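Local coordinates for protein inositol 2-dehydrogenase (Sinorhizobium meliloti, PDB 4HKT) that oxidises myo-inositol to scyllo-inosose with NAD+ as the electron acceptor, the first step in breaking myo-inositol down to acetyl-CoA, at residues L9-I14 and P38-A43; V31-A36 and E42-A47; V189-T194 and A315-R320. All coordinates share one frame; numbering follows the deposited sequence.

Interaction 1: L9-I14 and P38-A43; sequences LGAGRI and PAAAEA
A11 presses its single methyl group against the first full turn of helix 38-48. CB of A11 lies 3.5 Å from the carbonyl O of A40 and 3.9 Å from the CB of A40, and the backbone N of A41 is also 3.9 Å from A11 CB. The methyl of A11 therefore rests on the A40-A41 peptide as much as on a side chain. Small residues suit both partners: the backbones come close, with the CA atoms of A11 and A41 5.6 Å apart, and a methyl on each side is enough to fill the interface. The CB of A40 points at the loop, whereas A41 turns its own methyl to V33 and D35.

What places A11 is its backbone. Its N-H is held by a hydrogen bond to D35 OD1, and the D35 side chain also packs against A40 and A41. One residue earlier, G10 has a positive phi (104°), where a CB would jam against the carbonyl O of L9, so only glycine fits comfortably. G12 then serves as N-cap of the next helix. This glycine spacing is consistent with the dinucleotide-binding turn of a Rossmann fold. Around the contact, L9 ends strand 4-9 with backbone bonds to V68 and C70, R13 and I14 open helix 13-24 and lean toward helix 276-279, and helix 38-48 flanks the turn.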
ATOM      1  N   LEU B   9     -20.999 -29.580  19.802  1.00 32.72           N
ATOM      2  CA  LEU B   9     -20.227 -30.720  20.259  1.00 30.37           C
ATOM      3  C   LEU B   9     -18.773 -30.376  20.128  1.00 32.38           C
ATOM      4  O   LEU B   9     -18.266 -30.183  19.012  1.00 31.28           O
ATOM      5  CB  LEU B   9     -20.523 -31.967  19.432  1.00 30.76           C
ATOM      6  CG  LEU B   9     -21.987 -32.247  19.122  1.00 29.38           C
ATOM      7  CD1 LEU B   9     -22.091 -33.577  18.401  1.00 28.47           C
ATOM      8  CD2 LEU B   9     -22.833 -32.267  20.377  1.00 31.21           C
ATOM      9  N   GLY B  10     -18.103 -30.290  21.270  1.00 32.55           N
ATOM     10  CA  GLY B  10     -16.706 -29.890  21.333  1.00 36.38           C
ATOM     11  C   GLY B  10     -16.568 -28.454  21.816  1.00 36.88           C
ATOM     12  O   GLY B  10     -17.178 -27.536  21.256  1.00 39.36           O
ATOM     13  N   ALA B  11     -15.735 -28.256  22.838  1.00 42.11           N
ATOM     14  CA  ALA B  11     -15.597 -26.951  23.493  1.00 41.85           C
ATOM     15  C   ALA B  11     -14.167 -26.396  23.480  1.00 42.09           C
ATOM     16  O   ALA B  11     -13.839 -25.527  24.282  1.00 43.81           O
ATOM     17  CB  ALA B  11     -16.117 -27.045  24.929  1.00 44.25           C
ATOM     18  N   GLY B  12     -13.321 -26.880  22.574  1.00 40.00           N
ATOM     19  CA  GLY B  12     -11.969 -26.331  22.408  1.00 41.15           C
ATOM     20  C   GLY B  12     -11.972 -25.001  21.676  1.00 40.46           C
ATOM     21  O   GLY B  12     -13.002 -24.329  21.606  1.00 40.30           O
ATOM     22  N   ARG B  13     -10.811 -24.613  21.137  1.00 42.15           N
ATOM     23  CA  ARG B  13     -10.662 -23.327  20.452  1.00 43.93           C
ATOM     24  C   ARG B  13     -11.695 -23.181  19.344  1.00 43.01           C
ATOM     25  O   ARG B  13     -12.386 -22.169  19.245  1.00 46.07           O
ATOM     26  CB  ARG B  13      -9.258 -23.171  19.826  1.00 46.69           C
ATOM     27  CG  ARG B  13      -8.178 -22.743  20.797  1.00 48.96           C
ATOM     28  CD  ARG B  13      -6.995 -22.088  20.093  1.00 49.84           C
ATOM     29  NE  ARG B  13      -6.354 -22.972  19.120  1.00 49.44           N
ATOM     30  CZ  ARG B  13      -5.147 -22.763  18.587  1.00 51.53           C
ATOM     31  NH1 ARG B  13      -4.420 -21.692  18.919  1.00 50.07           N
ATOM     32  NH2 ARG B  13      -4.656 -23.637  17.717  1.00 48.04           N
ATOM     33  N   ILE B  14     -11.807 -24.212  18.518  1.00 42.21           N
ATOM     34  CA  ILE B  14     -12.663 -24.127  17.352  1.00 43.89           C
ATOM     35  C   ILE B  14     -14.114 -24.076  17.841  1.00 41.41           C
ATOM     36  O   ILE B  14     -14.898 -23.288  17.350  1.00 34.38           O
ATOM     37  CB  ILE B  14     -12.413 -25.275  16.336  1.00 49.40           C
ATOM     38  CG1 ILE B  14     -10.957 -25.264  15.806  1.00 53.49           C
ATOM     39  CG2 ILE B  14     -13.332 -25.093  15.131  1.00 51.94           C
ATOM     40  CD1 ILE B  14      -9.864 -25.711  16.767  1.00 56.82           C
ATOM     41  N   PRO B  38     -15.796 -31.936  31.043  1.00 65.96           N
ATOM     42  CA  PRO B  38     -16.927 -31.138  31.548  1.00 67.05           C
ATOM     43  C   PRO B  38     -16.637 -29.679  31.910  1.00 65.80           C
ATOM     44  O   PRO B  38     -17.524 -28.836  31.751  1.00 68.50           O
ATOM     45  CB  PRO B  38     -17.365 -31.915  32.789  1.00 68.23           C
ATOM     46  CG  PRO B  38     -17.060 -33.323  32.439  1.00 67.60           C
ATOM     47  CD  PRO B  38     -15.750 -33.254  31.706  1.00 67.89           C
ATOM     48  N   ALA B  39     -15.427 -29.387  32.393  1.00 63.49           N
ATOM     49  CA  ALA B  39     -15.010 -28.002  32.686  1.00 62.16           C
ATOM     50  C   ALA B  39     -15.074 -27.119  31.437  1.00 60.34           C
ATOM     51  O   ALA B  39     -15.575 -25.982  31.479  1.00 58.53           O
ATOM     52  CB  ALA B  39     -13.602 -27.981  33.259  1.00 61.20           C
ATOM     53  N   ALA B  40     -14.576 -27.661  30.326  1.00 57.81           N
ATOM     54  CA  ALA B  40     -14.584 -26.959  29.040  1.00 54.84           C
ATOM     55  C   ALA B  40     -16.008 -26.656  28.579  1.00 50.85           C
ATOM     56  O   ALA B  40     -16.285 -25.556  28.113  1.00 46.90           O
ATOM     57  CB  ALA B  40     -13.844 -27.769  27.989  1.00 56.87           C
ATOM     58  N   ALA B  41     -16.902 -27.631  28.731  1.00 51.16           N
ATOM     59  CA  ALA B  41     -18.300 -27.475  28.360  1.00 49.64           C
ATOM     60  C   ALA B  41     -18.977 -26.473  29.268  1.00 49.23           C
ATOM     61  O   ALA B  41     -19.620 -25.531  28.801  1.00 45.16           O
ATOM     62  CB  ALA B  41     -19.013 -28.811  28.443  1.00 52.77           C
ATOM     63  N   GLU B  42     -18.819 -26.690  30.573  1.00 55.97           N
ATOM     64  CA  GLU B  42     -19.304 -25.758  31.593  1.00 58.87           C
ATOM     65  C   GLU B  42     -18.906 -24.312  31.275  1.00 56.93           C
ATOM     66  O   GLU B  42     -19.747 -23.412  31.297  1.00 55.95           O
ATOM     67  CB  GLU B  42     -18.775 -26.160  32.979  1.00 65.12           C
ATOM     68  CG  GLU B  42     -19.467 -27.374  33.593  1.00 68.53           C
ATOM     69  CD  GLU B  42     -18.680 -27.987  34.748  1.00 72.71           C
ATOM     70  OE1 GLU B  42     -18.062 -27.229  35.528  1.00 74.70           O
ATOM     71  OE2 GLU B  42     -18.680 -29.232  34.883  1.00 75.32           O
ATOM     72  N   ALA B  43     -17.632 -24.097  30.957  1.00 56.37           N
ATOM     73  CA  ALA B  43     -17.150 -22.756  30.603  1.00 57.31           C
ATOM     74  C   ALA B  43     -17.996 -22.108  29.498  1.00 58.72           C
ATOM     75  O   ALA B  43     -18.350 -20.928  29.573  1.00 57.12           O
ATOM     76  CB  ALA B  43     -15.678 -22.810  30.188  1.00 58.73           C
TER

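Interaction 2: V31-A36 and E42-A47; sequences VAVADA and EAIAGA
Two beta-branched aliphatic side chains, V33 and I44, cross at about a right angle, with no ring or amide plane between them. CG2 of V33 touches CG2 of I44 at 3.5 Å, tighter than usual for two carbons. The same V33 CG2 lies 4.1 Å from I44 CB and 4.5 Å from the backbone N of A45, so one methyl carries most of the contact. V33 can offer it because its CG1 stands opposite the backbone N (chi1 -178°), which leaves CG2 beside that N and facing the helix. I44 places its own CG2 trans to its N (chi1 -68°, measured to CG1), and this puts the shorter branch against the strand. Valine suits a strand, and the longer branch of I44 extends the apolar surface past V33 to A11.

Beneath these side chains the backbones stay apart, with V33 CA 6.6 Å from A45 CA, and V33 is held in the sheet by backbone bonds to E51 and R53. A41 and C50 also pack on V33. On the other face of the strand, A32 and A34 lie against helix 55-60. D35 OD2, just past the strand, accepts a hydrogen bond from F37 N; NAD-specific Rossmann folds commonly carry an acidic residue here. The whole is the packing of a beta-alpha-beta unit made of strand 28-34, helix 38-48 and strand 51-52.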
ATOM      1  N   VAL B  31     -28.359 -23.845  22.563  1.00 42.87           N
ATOM      2  CA  VAL B  31     -29.172 -24.535  23.570  1.00 41.52           C
ATOM      3  C   VAL B  31     -28.309 -25.442  24.439  1.00 43.07           C
ATOM      4  O   VAL B  31     -28.467 -25.455  25.660  1.00 47.27           O
ATOM      5  CB  VAL B  31     -30.266 -25.388  22.877  1.00 40.22           C
ATOM      6  CG1 VAL B  31     -31.028 -26.249  23.874  1.00 40.18           C
ATOM      7  CG2 VAL B  31     -31.213 -24.490  22.100  1.00 39.17           C
ATOM      8  N   ALA B  32     -27.402 -26.201  23.818  1.00 39.14           N
ATOM      9  CA  ALA B  32     -26.631 -27.207  24.538  1.00 39.20           C
ATOM     10  C   ALA B  32     -25.195 -27.316  24.056  1.00 39.87           C
ATOM     11  O   ALA B  32     -24.927 -27.184  22.865  1.00 37.64           O
ATOM     12  CB  ALA B  32     -27.314 -28.557  24.439  1.00 39.66           C
ATOM     13  N   VAL B  33     -24.280 -27.510  24.998  1.00 39.67           N
ATOM     14  CA  VAL B  33     -22.893 -27.829  24.695  1.00 42.01           C
ATOM     15  C   VAL B  33     -22.544 -29.193  25.269  1.00 41.09           C
ATOM     16  O   VAL B  33     -23.033 -29.557  26.336  1.00 37.96           O
ATOM     17  CB  VAL B  33     -21.922 -26.826  25.328  1.00 45.13           C
ATOM     18  CG1 VAL B  33     -20.473 -27.166  24.956  1.00 45.18           C
ATOM     19  CG2 VAL B  33     -22.272 -25.426  24.883  1.00 50.96           C
ATOM     20  N   ALA B  34     -21.673 -29.919  24.565  1.00 36.77           N
ATOM     21  CA  ALA B  34     -21.100 -31.158  25.044  1.00 35.72           C
ATOM     22  C   ALA B  34     -19.581 -31.187  24.772  1.00 37.50           C
ATOM     23  O   ALA B  34     -19.083 -30.525  23.847  1.00 30.84           O
ATOM     24  CB  ALA B  34     -21.794 -32.342  24.388  1.00 37.03           C
ATOM     25  N   ASP B  35     -18.862 -31.942  25.600  1.00 36.94           N
ATOM     26  CA  ASP B  35     -17.411 -32.096  25.486  1.00 41.35           C
ATOM     27  C   ASP B  35     -17.003 -33.249  26.395  1.00 44.22           C
ATOM     28  O   ASP B  35     -17.718 -33.574  27.332  1.00 40.89           O
ATOM     29  CB  ASP B  35     -16.682 -30.806  25.903  1.00 43.59           C
ATOM     30  CG  ASP B  35     -15.219 -30.784  25.466  1.00 48.59           C
ATOM     31  OD1 ASP B  35     -14.936 -30.513  24.273  1.00 46.22           O
ATOM     32  OD2 ASP B  35     -14.348 -31.018  26.330  1.00 48.46           O
ATOM     33  N   ALA B  36     -15.877 -33.893  26.112  1.00 48.90           N
ATOM     34  CA  ALA B  36     -15.397 -34.979  26.972  1.00 51.01           C
ATOM     35  C   ALA B  36     -14.840 -34.434  28.299  1.00 55.07           C
ATOM     36  O   ALA B  36     -14.795 -35.148  29.294  1.00 50.98           O
ATOM     37  CB  ALA B  36     -14.348 -35.807  26.254  1.00 52.50           C
ATOM     38  N   GLU B  42     -18.819 -26.690  30.573  1.00 55.97           N
ATOM     39  CA  GLU B  42     -19.304 -25.758  31.593  1.00 58.87           C
ATOM     40  C   GLU B  42     -18.906 -24.312  31.275  1.00 56.93           C
ATOM     41  O   GLU B  42     -19.747 -23.412  31.297  1.00 55.95           O
ATOM     42  CB  GLU B  42     -18.775 -26.160  32.979  1.00 65.12           C
ATOM     43  CG  GLU B  42     -19.467 -27.374  33.593  1.00 68.53           C
ATOM     44  CD  GLU B  42     -18.680 -27.987  34.748  1.00 72.71           C
ATOM     45  OE1 GLU B  42     -18.062 -27.229  35.528  1.00 74.70           O
ATOM     46  OE2 GLU B  42     -18.680 -29.232  34.883  1.00 75.32           O
ATOM     47  N   ALA B  43     -17.632 -24.097  30.957  1.00 56.37           N
ATOM     48  CA  ALA B  43     -17.150 -22.756  30.603  1.00 57.31           C
ATOM     49  C   ALA B  43     -17.996 -22.108  29.498  1.00 58.72           C
ATOM     50  O   ALA B  43     -18.350 -20.928  29.573  1.00 57.12           O
ATOM     51  CB  ALA B  43     -15.678 -22.810  30.188  1.00 58.73           C
ATOM     52  N   ILE B  44     -18.328 -22.882  28.469  1.00 60.49           N
ATOM     53  CA  ILE B  44     -19.115 -22.356  27.355  1.00 58.01           C
ATOM     54  C   ILE B  44     -20.565 -22.172  27.788  1.00 53.37           C
ATOM     55  O   ILE B  44     -21.193 -21.182  27.432  1.00 51.45           O
ATOM     56  CB  ILE B  44     -18.990 -23.251  26.095  1.00 58.36           C
ATOM     57  CG1 ILE B  44     -17.556 -23.156  25.553  1.00 60.67           C
ATOM     58  CG2 ILE B  44     -19.977 -22.833  25.018  1.00 56.58           C
ATOM     59  CD1 ILE B  44     -17.305 -23.929  24.280  1.00 60.26           C
ATOM     60  N   ALA B  45     -21.092 -23.133  28.538  1.00 52.66           N
ATOM     61  CA  ALA B  45     -22.424 -23.000  29.133  1.00 53.83           C
ATOM     62  C   ALA B  45     -22.487 -21.770  30.041  1.00 54.41           C
ATOM     63  O   ALA B  45     -23.428 -20.977  29.964  1.00 52.96           O
ATOM     64  CB  ALA B  45     -22.770 -24.247  29.933  1.00 55.74           C
ATOM     65  N   GLY B  46     -21.485 -21.629  30.905  1.00 57.00           N
ATOM     66  CA  GLY B  46     -21.363 -20.458  31.761  1.00 62.93           C
ATOM     67  C   GLY B  46     -21.496 -19.169  30.965  1.00 65.69           C
ATOM     68  O   GLY B  46     -22.422 -18.386  31.187  1.00 66.30           O
ATOM     69  N   ALA B  47     -20.591 -18.979  30.007  1.00 68.22           N
ATOM     70  CA  ALA B  47     -20.493 -17.717  29.246  1.00 63.29           C
ATOM     71  C   ALA B  47     -21.688 -17.397  28.340  1.00 63.00           C
ATOM     72  O   ALA B  47     -21.913 -16.227  28.030  1.00 66.04           O
ATOM     73  CB  ALA B  47     -19.203 -17.692  28.434  1.00 61.69           C
TER

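Interaction 3: V189-T194 and A315-R320; sequences VSVTAT and ADAAVR
Strand 189-194 and helix 315-320 run in broadly the same direction, their axes approaching to 7.0 Å and crossing at -50°, with A193 and A318 nearest in CA position. On the strand, V191 and A193 point their side chains at the helix, while S190, T192 and T194 face away. V191 spreads its two methyls over two neighbouring alanines: CG1 lies 3.8 Å from A318 CA and 4.0 Å from A318 CB, and CG2 is 3.9 Å from A317 CB. The fork reaches both because CG1 is trans to the backbone N (chi1 -180°) and CG2 falls beside that N. A193, two residues on, sets its CB 3.8 Å from the carbonyl O of A318 and 4.1 Å from A318 CB.

A317 and A318 let the helix settle close to the sheet, and A193 does the same on the strand, where the approach is nearest; V191 supplies the bulk. The backbone N of A193 is hydrogen-bonded to S321 OG, a polar tie from the same helix. F169 and F177 of helix 168-184 cover A318 as well. Across the strand, T192 packs on T192 of the second subunit, and T194 OG1 is hydrogen-bonded to Q223 OE1 of that subunit. A classic beta bulge, V189 and S190 facing Q217, opens the segment. One sheet face covered by helices and the other meeting another subunit is an arrangement characteristic of the Gfo/Idh/MocA C-terminal domain.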
ATOM      1  N   VAL B 189      -7.346 -31.994 -12.098  1.00 18.60           N
ATOM      2  CA  VAL B 189      -7.233 -33.364 -12.565  1.00 19.59           C
ATOM      3  C   VAL B 189      -5.868 -33.996 -12.280  1.00 19.55           C
ATOM      4  O   VAL B 189      -5.712 -35.225 -12.443  1.00 22.16           O
ATOM      5  CB  VAL B 189      -7.558 -33.505 -14.068  1.00 21.79           C
ATOM      6  CG1 VAL B 189      -8.987 -33.034 -14.329  1.00 22.54           C
ATOM      7  CG2 VAL B 189      -6.541 -32.791 -14.984  1.00 20.29           C
ATOM      8  N   SER B 190      -4.912 -33.161 -11.845  1.00 17.80           N
ATOM      9  CA  SER B 190      -3.565 -33.547 -11.556  1.00 16.88           C
ATOM     10  C   SER B 190      -2.974 -32.727 -10.403  1.00 16.30           C
ATOM     11  O   SER B 190      -3.252 -31.538 -10.236  1.00 14.12           O
ATOM     12  CB  SER B 190      -2.667 -33.437 -12.792  1.00 18.76           C
ATOM     13  OG  SER B 190      -2.394 -32.080 -13.108  1.00 20.93           O
ATOM     14  N   VAL B 191      -2.148 -33.402  -9.619  1.00 15.46           N
ATOM     15  CA  VAL B 191      -1.455 -32.800  -8.482  1.00 15.33           C
ATOM     16  C   VAL B 191       0.027 -33.138  -8.523  1.00 14.73           C
ATOM     17  O   VAL B 191       0.384 -34.284  -8.702  1.00 14.67           O
ATOM     18  CB  VAL B 191      -2.028 -33.323  -7.180  1.00 15.16           C
ATOM     19  CG1 VAL B 191      -1.308 -32.690  -5.993  1.00 16.79           C
ATOM     20  CG2 VAL B 191      -3.498 -32.999  -7.119  1.00 15.94           C
ATOM     21  N   THR B 192       0.877 -32.141  -8.381  1.00 15.52           N
ATOM     22  CA  THR B 192       2.279 -32.422  -8.184  1.00 17.36           C
ATOM     23  C   THR B 192       2.774 -31.571  -7.020  1.00 16.57           C
ATOM     24  O   THR B 192       2.358 -30.402  -6.842  1.00 14.33           O
ATOM     25  CB  THR B 192       3.085 -32.271  -9.505  1.00 19.63           C
ATOM     26  OG1 THR B 192       4.364 -32.928  -9.365  1.00 23.08           O
ATOM     27  CG2 THR B 192       3.251 -30.842  -9.860  1.00 20.28           C
ATOM     28  N   ALA B 193       3.607 -32.175  -6.185  1.00 15.23           N
ATOM     29  CA  ALA B 193       3.946 -31.562  -4.904  1.00 14.41           C
ATOM     30  C   ALA B 193       5.356 -31.862  -4.461  1.00 14.88           C
ATOM     31  O   ALA B 193       5.951 -32.866  -4.857  1.00 13.76           O
ATOM     32  CB  ALA B 193       3.014 -32.063  -3.830  1.00 13.65           C
ATOM     33  N   THR B 194       5.889 -30.951  -3.667  1.00 15.34           N
ATOM     34  CA  THR B 194       7.176 -31.169  -3.023  1.00 17.12           C
ATOM     35  C   THR B 194       7.004 -30.864  -1.551  1.00 15.85           C
ATOM     36  O   THR B 194       6.105 -30.124  -1.163  1.00 14.07           O
ATOM     37  CB  THR B 194       8.258 -30.257  -3.591  1.00 18.40           C
ATOM     38  OG1 THR B 194       7.829 -28.905  -3.480  1.00 21.55           O
ATOM     39  CG2 THR B 194       8.550 -30.599  -5.071  1.00 19.95           C
ATOM     40  N   ALA B 315      -5.495 -33.784  -1.277  1.00 13.84           N
ATOM     41  CA  ALA B 315      -4.437 -34.006  -0.299  1.00 14.08           C
ATOM     42  C   ALA B 315      -3.802 -35.393  -0.478  1.00 14.38           C
ATOM     43  O   ALA B 315      -2.565 -35.517  -0.437  1.00 14.46           O
ATOM     44  CB  ALA B 315      -4.935 -33.795   1.146  1.00 13.68           C
ATOM     45  N   ASP B 316      -4.625 -36.418  -0.653  1.00 14.99           N
ATOM     46  CA  ASP B 316      -4.106 -37.802  -0.796  1.00 16.70           C
ATOM     47  C   ASP B 316      -3.166 -37.899  -2.034  1.00 16.95           C
ATOM     48  O   ASP B 316      -2.093 -38.548  -1.975  1.00 15.52           O
ATOM     49  CB  ASP B 316      -5.248 -38.812  -0.953  1.00 17.27           C
ATOM     50  CG  ASP B 316      -6.028 -39.068   0.339  1.00 18.72           C
ATOM     51  OD1 ASP B 316      -5.525 -38.833   1.459  1.00 20.16           O
ATOM     52  OD2 ASP B 316      -7.185 -39.514   0.221  1.00 20.59           O
ATOM     53  N   ALA B 317      -3.597 -37.264  -3.136  1.00 15.05           N
ATOM     54  CA  ALA B 317      -2.789 -37.172  -4.325  1.00 15.88           C
ATOM     55  C   ALA B 317      -1.496 -36.417  -4.058  1.00 16.03           C
ATOM     56  O   ALA B 317      -0.457 -36.846  -4.540  1.00 16.32           O
ATOM     57  CB  ALA B 317      -3.564 -36.550  -5.496  1.00 14.75           C
ATOM     58  N   ALA B 318      -1.542 -35.309  -3.298  1.00 15.66           N
ATOM     59  CA  ALA B 318      -0.299 -34.623  -2.925  1.00 16.33           C
ATOM     60  C   ALA B 318       0.696 -35.492  -2.160  1.00 15.81           C
ATOM     61  O   ALA B 318       1.878 -35.411  -2.421  1.00 18.15           O
ATOM     62  CB  ALA B 318      -0.547 -33.310  -2.158  1.00 15.34           C
ATOM     63  N   VAL B 319       0.213 -36.303  -1.229  1.00 16.36           N
ATOM     64  CA  VAL B 319       1.048 -37.193  -0.436  1.00 16.06           C
ATOM     65  C   VAL B 319       1.771 -38.195  -1.353  1.00 16.71           C
ATOM     66  O   VAL B 319       2.984 -38.372  -1.222  1.00 15.63           O
ATOM     67  CB  VAL B 319       0.187 -37.941   0.622  1.00 17.04           C
ATOM     68  CG1 VAL B 319       0.979 -38.969   1.418  1.00 17.58           C
ATOM     69  CG2 VAL B 319      -0.450 -36.965   1.647  1.00 17.05           C
ATOM     70  N   ARG B 320       1.023 -38.825  -2.258  1.00 16.39           N
ATOM     71  CA  ARG B 320       1.572 -39.769  -3.256  1.00 18.60           C
ATOM     72  C   ARG B 320       2.553 -39.102  -4.178  1.00 16.54           C
ATOM     73  O   ARG B 320       3.604 -39.667  -4.472  1.00 17.99           O
ATOM     74  CB  ARG B 320       0.469 -40.420  -4.102  1.00 21.12           C
ATOM     75  CG  ARG B 320      -0.394 -41.467  -3.405  1.00 25.36           C
ATOM     76  CD  ARG B 320      -1.303 -42.190  -4.406  1.00 29.56           C
ATOM     77  NE  ARG B 320      -0.539 -42.774  -5.524  1.00 33.33           N
ATOM     78  CZ  ARG B 320      -1.027 -43.117  -6.717  1.00 36.52           C
ATOM     79  NH1 ARG B 320      -2.301 -42.916  -7.053  1.00 37.69           N
ATOM     80  NH2 ARG B 320      -0.207 -43.634  -7.615  1.00 39.04           N
TER

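How the interactions relate
Interactions 1 and 2 are neighbours, their centres 6 Å apart, and share E42 and A43 on helix 38-48. They join directly: G10 N lies 2.8 Å from A34 O, a probable hydrogen bond, and A11 CB is 3.4 Å from I44 CD1, so the methyl that meets the helix in interaction 1 also meets the long branch of I44, whose other branch packs on V33 in interaction 2. Together they shape the part of the Rossmann domain that probably receives NAD. A sodium ion at S23, N25 and A28 lies about 12 Å from the side chain of I44. Interaction 3 belongs to the other side of the molecule, its centre 35 Å from that of interaction 1 and 39 Å from that of interaction 2, at the subunit-facing sheet.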